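Local coordinates for luciferase-like monooxygenase (PDB 7BIP), which probably acts as a luciferase-like monooxygenase in the biosynthesis of the aromatic polyketide rishirilide in Streptomyces bottropensis, at residues T10-K16 with S327-P331; E24-L28 with F332-A336. One frame throughout, in Å; residues are numbered along the deposited sequence.

Contact 1 (T10-K16 with S327-P331); sequences TVGPAEK and SGAMP
Gly328 carries the largest share of the buried surface and meets 10-16 through its backbone. Its N lies 2.9 Å from Thr10 O, but an N-H...O angle of 126° makes this a weak hydrogen bond; a water held by Thr10 N also accepts weakly from the same N-H. With a positive phi of 63°, Gly328 occupies the second position of a type II' beta turn from Ser327 to Met330, closed by Met330 N on Ser327 O.

Lys16 reaches over this turn. CG stands anti to the backbone N, and a bend at chi3 brings CE to 3.9 Å from Gly328 O and NZ to 3.2 Å from Met330 O. The ammonium approaches that carbonyl from above its plane, 41° out of it, and its strongest polar partner is Glu24, in a salt bridge.

Thr10 works from the other end of the turn, where its OG1 comes within 3.2 Å of Ser327 OG; the serine hydroxyl is hydrogen-bonded to Ala250 O. Beside the turn, a water donates to Glu15 OE1 and accepts from Ala329 N, while Glu15 OE2 forms a salt bridge with Arg253.

Strands 2-6 and 320-324 are parallel neighbours, and each loop leads from its strand into the following helix. The contact therefore joins the first and last beta-alpha loops at the C-terminal rim of a TIM barrel, as in bacterial luciferase-like enzymes.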
ATOM      1  N   THR A  10      18.833   4.276   1.620  1.00 21.11           N
ATOM      2  CA  THR A  10      19.761   5.188   0.953  1.00 25.07           C
ATOM      3  C   THR A  10      20.610   4.292   0.065  1.00 28.36           C
ATOM      4  O   THR A  10      21.725   3.908   0.424  1.00 31.61           O
ATOM      5  CB  THR A  10      20.600   5.996   1.949  1.00 27.88           C
ATOM      6  OG1 THR A  10      21.161   5.117   2.933  1.00 31.29           O
ATOM      7  CG2 THR A  10      19.739   7.000   2.647  1.00 23.34           C
ATOM      8  N   VAL A  11      20.056   3.934  -1.091  1.00 15.86           N
ATOM      9  CA  VAL A  11      20.617   2.872  -1.912  1.00 17.75           C
ATOM     10  C   VAL A  11      20.026   2.996  -3.305  1.00 20.76           C
ATOM     11  O   VAL A  11      18.878   3.418  -3.473  1.00 21.80           O
ATOM     12  CB  VAL A  11      20.328   1.481  -1.289  1.00 25.05           C
ATOM     13  CG1 VAL A  11      18.819   1.246  -1.190  1.00 29.14           C
ATOM     14  CG2 VAL A  11      21.011   0.390  -2.090  1.00 28.54           C
ATOM     15  N   GLY A  12      20.824   2.645  -4.309  1.00 23.14           N
ATOM     16  CA  GLY A  12      20.361   2.601  -5.673  1.00 20.79           C
ATOM     17  C   GLY A  12      20.653   1.253  -6.290  1.00 22.95           C
ATOM     18  O   GLY A  12      21.346   0.421  -5.700  1.00 22.75           O
ATOM     19  N   PRO A  13      20.136   1.017  -7.498  1.00 25.05           N
ATOM     20  CA  PRO A  13      20.193  -0.341  -8.068  1.00 27.45           C
ATOM     21  C   PRO A  13      21.600  -0.861  -8.295  1.00 32.97           C
ATOM     22  O   PRO A  13      21.797  -2.082  -8.318  1.00 32.77           O
ATOM     23  CB  PRO A  13      19.418  -0.215  -9.389  1.00 27.41           C
ATOM     24  CG  PRO A  13      19.170   1.242  -9.600  1.00 33.22           C
ATOM     25  CD  PRO A  13      19.277   1.924  -8.272  1.00 27.95           C
ATOM     26  N   ALA A  14      22.593   0.013  -8.444  1.00 35.70           N
ATOM     27  CA  ALA A  14      23.960  -0.464  -8.598  1.00 40.02           C
ATOM     28  C   ALA A  14      24.530  -1.027  -7.301  1.00 37.16           C
ATOM     29  O   ALA A  14      25.472  -1.823  -7.352  1.00 41.54           O
ATOM     30  CB  ALA A  14      24.853   0.660  -9.124  1.00 37.68           C
ATOM     31  N   GLU A  15      23.989  -0.635  -6.144  1.00 32.26           N
ATOM     32  CA  GLU A  15      24.458  -1.162  -4.864  1.00 30.55           C
ATOM     33  C   GLU A  15      23.664  -2.371  -4.399  1.00 29.89           C
ATOM     34  O   GLU A  15      24.243  -3.324  -3.872  1.00 29.32           O
ATOM     35  CB  GLU A  15      24.385  -0.096  -3.771  1.00 37.41           C
ATOM     36  CG  GLU A  15      25.166   1.167  -4.045  1.00 40.24           C
ATOM     37  CD  GLU A  15      24.735   2.298  -3.134  1.00 40.86           C
ATOM     38  OE1 GLU A  15      25.349   2.460  -2.054  1.00 36.26           O
ATOM     39  OE2 GLU A  15      23.777   3.018  -3.496  1.00 36.77           O
ATOM     40  N   LYS A  16      22.341  -2.339  -4.560  1.00 24.63           N
ATOM     41  CA  LYS A  16      21.484  -3.400  -4.058  1.00 20.96           C
ATOM     42  C   LYS A  16      20.190  -3.383  -4.853  1.00 18.68           C
ATOM     43  O   LYS A  16      19.563  -2.331  -4.979  1.00 18.93           O
ATOM     44  CB  LYS A  16      21.203  -3.215  -2.557  1.00 26.79           C
ATOM     45  CG  LYS A  16      20.518  -4.394  -1.892  1.00 30.38           C
ATOM     46  CD  LYS A  16      20.418  -4.185  -0.388  1.00 33.89           C
ATOM     47  CE  LYS A  16      21.788  -4.204   0.264  1.00 40.50           C
ATOM     48  NZ  LYS A  16      21.725  -4.666   1.679  1.00 39.06           N
ATOM     49  N   SER A 327      21.743   1.130   5.435  1.00 23.49           N
ATOM     50  CA  SER A 327      22.348   2.188   4.625  1.00 32.28           C
ATOM     51  C   SER A 327      23.219   1.624   3.515  1.00 36.63           C
ATOM     52  O   SER A 327      24.171   0.881   3.777  1.00 40.08           O
ATOM     53  CB  SER A 327      23.185   3.145   5.477  1.00 29.18           C
ATOM     54  OG  SER A 327      23.686   4.201   4.664  1.00 37.78           O
ATOM     55  N   GLY A 328      22.908   1.992   2.276  1.00 36.41           N
ATOM     56  CA  GLY A 328      23.756   1.617   1.164  1.00 32.62           C
ATOM     57  C   GLY A 328      23.800   0.118   0.996  1.00 35.82           C
ATOM     58  O   GLY A 328      22.790  -0.581   1.122  1.00 33.36           O
ATOM     59  N   ALA A 329      24.994  -0.387   0.711  1.00 37.17           N
ATOM     60  CA  ALA A 329      25.217  -1.813   0.561  1.00 35.57           C
ATOM     61  C   ALA A 329      25.565  -2.490   1.881  1.00 34.70           C
ATOM     62  O   ALA A 329      26.124  -3.593   1.861  1.00 41.36           O
ATOM     63  CB  ALA A 329      26.322  -2.068  -0.470  1.00 32.43           C
ATOM     64  N   MET A 330      25.266  -1.852   3.019  1.00 32.06           N
ATOM     65  CA  MET A 330      25.506  -2.460   4.323  1.00 24.25           C
ATOM     66  C   MET A 330      24.873  -3.845   4.359  1.00 20.04           C
ATOM     67  O   MET A 330      23.658  -3.970   4.128  1.00 25.39           O
ATOM     68  CB  MET A 330      24.942  -1.616   5.467  1.00 20.41           C
ATOM     69  CG  MET A 330      24.935  -2.361   6.818  1.00 23.30           C
ATOM     70  SD  MET A 330      24.202  -1.468   8.208  0.96 22.43           S
ATOM     71  CE  MET A 330      24.936   0.145   7.957  1.00 20.13           C
ATOM     72  N   PRO A 331      25.652  -4.896   4.608  1.00 20.71           N
ATOM     73  CA  PRO A 331      25.089  -6.246   4.641  1.00 23.62           C
ATOM     74  C   PRO A 331      23.942  -6.332   5.630  1.00 24.22           C
ATOM     75  O   PRO A 331      23.965  -5.704   6.694  1.00 16.24           O
ATOM     76  CB  PRO A 331      26.273  -7.116   5.084  1.00 28.03           C
ATOM     77  CG  PRO A 331      27.484  -6.347   4.681  1.00 24.96           C
ATOM     78  CD  PRO A 331      27.120  -4.890   4.750  1.00 22.52           C
TER
HETATM   79  O   HOH W   1      19.785   1.612   2.690  1.00 29.83           O
HETATM   80  O   HOH W   2      27.093   1.622   0.040  1.00 40.67           O
HETATM   81  O   HOH W   3      24.704  -6.034   0.713  1.00 43.46           O

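Contact 2 (E24-L28 with F332-A336); sequences ESLRL and FEESA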
ATOM      1  N   GLU A  24      15.288  -8.141   2.685  1.00 14.39           N
ATOM      2  CA  GLU A  24      16.066  -7.877   3.885  1.00 14.11           C
ATOM      3  C   GLU A  24      15.298  -6.987   4.849  1.00 12.74           C
ATOM      4  O   GLU A  24      15.308  -7.226   6.062  1.00 13.23           O
ATOM      5  CB  GLU A  24      17.409  -7.247   3.499  1.00 12.94           C
ATOM      6  CG  GLU A  24      18.339  -8.241   2.812  1.00 15.06           C
ATOM      7  CD  GLU A  24      19.652  -7.626   2.378  1.00 20.93           C
ATOM      8  OE1 GLU A  24      19.838  -6.417   2.586  1.00 21.00           O
ATOM      9  OE2 GLU A  24      20.491  -8.363   1.824  1.00 24.15           O
ATOM     10  N   SER A  25      14.614  -5.960   4.334  1.00 12.68           N
ATOM     11  CA  SER A  25      13.884  -5.070   5.227  1.00 11.05           C
ATOM     12  C   SER A  25      12.742  -5.793   5.929  1.00 10.77           C
ATOM     13  O   SER A  25      12.475  -5.535   7.110  1.00 12.33           O
ATOM     14  CB  SER A  25      13.356  -3.864   4.454  1.00 16.97           C
ATOM     15  OG  SER A  25      14.404  -2.930   4.277  1.00 20.62           O
ATOM     16  N   LEU A  26      12.023  -6.665   5.214  1.00 12.48           N
ATOM     17  CA  LEU A  26      10.958  -7.417   5.876  1.00 12.75           C
ATOM     18  C   LEU A  26      11.522  -8.357   6.941  1.00 13.92           C
ATOM     19  O   LEU A  26      10.897  -8.562   7.989  1.00 14.16           O
ATOM     20  CB  LEU A  26      10.123  -8.197   4.853  1.00 13.88           C
ATOM     21  CG  LEU A  26       9.186  -7.335   4.003  1.00 14.56           C
ATOM     22  CD1 LEU A  26       8.589  -8.150   2.859  1.00 17.93           C
ATOM     23  CD2 LEU A  26       8.074  -6.717   4.856  1.00 14.81           C
ATOM     24  N   ARG A  27      12.703  -8.931   6.700  1.00 12.02           N
ATOM     25  CA  ARG A  27      13.303  -9.793   7.715  1.00 12.76           C
ATOM     26  C   ARG A  27      13.736  -8.989   8.938  1.00 12.94           C
ATOM     27  O   ARG A  27      13.619  -9.475  10.072  1.00 13.34           O
ATOM     28  CB  ARG A  27      14.482 -10.563   7.120  1.00 12.13           C
ATOM     29  CG  ARG A  27      15.219 -11.479   8.096  1.00 17.38           C
ATOM     30  CD  ARG A  27      14.271 -12.405   8.844  1.00 21.91           C
ATOM     31  NE  ARG A  27      14.939 -13.024   9.996  1.00 24.65           N
ATOM     32  CZ  ARG A  27      14.308 -13.467  11.073  1.00 30.72           C
ATOM     33  NH1 ARG A  27      12.987 -13.373  11.158  1.00 27.86           N
ATOM     34  NH2 ARG A  27      14.997 -14.007  12.070  1.00 37.85           N
ATOM     35  N   LEU A  28      14.224  -7.751   8.735  1.00 12.61           N
ATOM     36  CA  LEU A  28      14.547  -6.901   9.881  1.00 11.91           C
ATOM     37  C   LEU A  28      13.291  -6.516  10.656  1.00 12.25           C
ATOM     38  O   LEU A  28      13.324  -6.398  11.889  1.00 13.58           O
ATOM     39  CB  LEU A  28      15.305  -5.652   9.424  1.00 12.82           C
ATOM     40  CG  LEU A  28      16.690  -5.940   8.826  1.00 13.06           C
ATOM     41  CD1 LEU A  28      17.246  -4.722   8.134  1.00 12.88           C
ATOM     42  CD2 LEU A  28      17.664  -6.425   9.895  1.00 11.83           C
ATOM     43  N   PHE A 332      22.929  -7.116   5.253  1.00 17.63           N
ATOM     44  CA  PHE A 332      21.850  -7.431   6.176  1.00 16.51           C
ATOM     45  C   PHE A 332      22.405  -7.924   7.509  1.00 14.13           C
ATOM     46  O   PHE A 332      21.894  -7.562   8.573  1.00 16.32           O
ATOM     47  CB  PHE A 332      20.917  -8.474   5.549  1.00 17.96           C
ATOM     48  CG  PHE A 332      20.075  -9.210   6.550  1.00 15.57           C
ATOM     49  CD1 PHE A 332      18.854  -8.690   6.957  1.00 15.70           C
ATOM     50  CD2 PHE A 332      20.505 -10.413   7.096  1.00 17.90           C
ATOM     51  CE1 PHE A 332      18.084  -9.359   7.889  1.00 18.91           C
ATOM     52  CE2 PHE A 332      19.744 -11.078   8.041  1.00 18.20           C
ATOM     53  CZ  PHE A 332      18.531 -10.556   8.435  1.00 17.57           C
ATOM     54  N   GLU A 333      23.464  -8.741   7.470  1.00 15.26           N
ATOM     55  CA  GLU A 333      23.968  -9.342   8.704  1.00 21.01           C
ATOM     56  C   GLU A 333      24.455  -8.279   9.685  1.00 15.19           C
ATOM     57  O   GLU A 333      24.403  -8.490  10.906  1.00 17.50           O
ATOM     58  CB  GLU A 333      25.094 -10.335   8.383  1.00 23.65           C
ATOM     59  CG  GLU A 333      24.645 -11.585   7.626  1.00 32.61           C
ATOM     60  CD  GLU A 333      24.330 -11.326   6.150  1.00 41.74           C
ATOM     61  OE1 GLU A 333      24.705 -10.255   5.619  1.00 42.85           O
ATOM     62  OE2 GLU A 333      23.701 -12.205   5.523  1.00 47.63           O
ATOM     63  N   GLU A 334      24.923  -7.139   9.172  1.00 15.86           N
ATOM     64  CA  GLU A 334      25.385  -6.051  10.029  1.00 16.93           C
ATOM     65  C   GLU A 334      24.210  -5.292  10.631  1.00 15.14           C
ATOM     66  O   GLU A 334      24.242  -4.927  11.812  1.00 14.98           O
ATOM     67  CB  GLU A 334      26.301  -5.112   9.235  1.00 15.86           C
ATOM     68  CG  GLU A 334      27.707  -5.704   9.045  1.00 18.47           C
ATOM     69  CD  GLU A 334      28.612  -4.885   8.141  1.00 25.93           C
ATOM     70  OE1 GLU A 334      28.521  -3.638   8.144  1.00 21.78           O
ATOM     71  OE2 GLU A 334      29.418  -5.505   7.413  1.00 31.81           O
ATOM     72  N   SER A 335      23.160  -5.054   9.841  1.00 12.84           N
ATOM     73  CA  SER A 335      21.944  -4.482  10.414  1.00 16.29           C
ATOM     74  C   SER A 335      21.366  -5.398  11.491  1.00 15.52           C
ATOM     75  O   SER A 335      20.934  -4.942  12.559  1.00 13.94           O
ATOM     76  CB  SER A 335      20.911  -4.253   9.315  1.00 13.91           C
ATOM     77  OG  SER A 335      21.444  -3.403   8.305  1.00 15.13           O
ATOM     78  N   ALA A 336      21.358  -6.697  11.230  1.00 11.50           N
ATOM     79  CA  ALA A 336      20.808  -7.643  12.192  1.00 14.84           C
ATOM     80  C   ALA A 336      21.666  -7.709  13.453  1.00 12.81           C
ATOM     81  O   ALA A 336      21.135  -7.810  14.566  1.00 15.08           O
ATOM     82  CB  ALA A 336      20.692  -9.022  11.540  1.00 16.51           C
TER
HETATM   83  O   HOH W   4      22.972  -8.062   2.580  1.00 27.61           O
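Helix segments 24-28 and 332-336 run nearly parallel, with 18° between their N-to-C directions and 10.6 Å between their axes at closest approach. They belong to the outer helical layer of the TIM barrel, where helices 18-35 and 332-345 follow the paired strands 2-6 and 320-324. The CA atoms pair Glu24 with Phe332 and Leu28 with Ala336, one helical turn further on in both segments.

Phe332 fills much of the gap between the helices. Its chi1 of 160° swings the ring away from the backbone N and out toward 24-28, where it meets residues from two successive turns. Arg27 CG comes to 3.5 Å from Phe332 CZ, so the arginine's aliphatic stem makes the contact while NH1 is drawn off into salt bridges with Glu30 and Glu34. Leu28 CD2 lies 3.6 Å from Phe332 CE1, the two side chains lying alongside each other and pointing opposite ways. The two methyls of this leucine also touch the next turn of 332-336: CD1 is 3.9 Å from Ser335 CB, and CD2 reaches 4.3 Å from Ala336 CB. Within its own helix, that alanine CB covers one face of the Phe332 ring, offset toward the rim. Ser335 keeps its hydroxyl on Val325 O, leaving its CB to meet the leucine.

At the N-terminal end the Glu24 carboxylate packs on Phe332 CB, with CD 3.5 Å from that CB, and is hydrogen-bonded to Gln20. The polar link between the helices is made by a single water, donating to Glu24 OE2 at 2.6 Å and accepting from Phe332 N at 2.8 Å.

Overall arrangement
Both contacts join the first and last beta-alpha units of the barrel: contact 1 through the loops after strands 2-6 and 320-324, contact 2 through the helices those loops lead into. Their centres are 13 Å apart. Neither is deep core; contact 2 is the more enclosed, with three of six touching residues buried and none exposed, against three of eight buried and one exposed in contact 1. Contact 1 relies on turn backbone, a lysine ammonium, a carboxylate and bridging waters; contact 2 has no direct hydrogen bond between its segments and rests mainly on apolar packing. They meet at the salt bridge from Lys16 NZ to Glu24 OE1, 2.7 Å long, and where Met330 SD packs 3.4 Å from Ser335 OG.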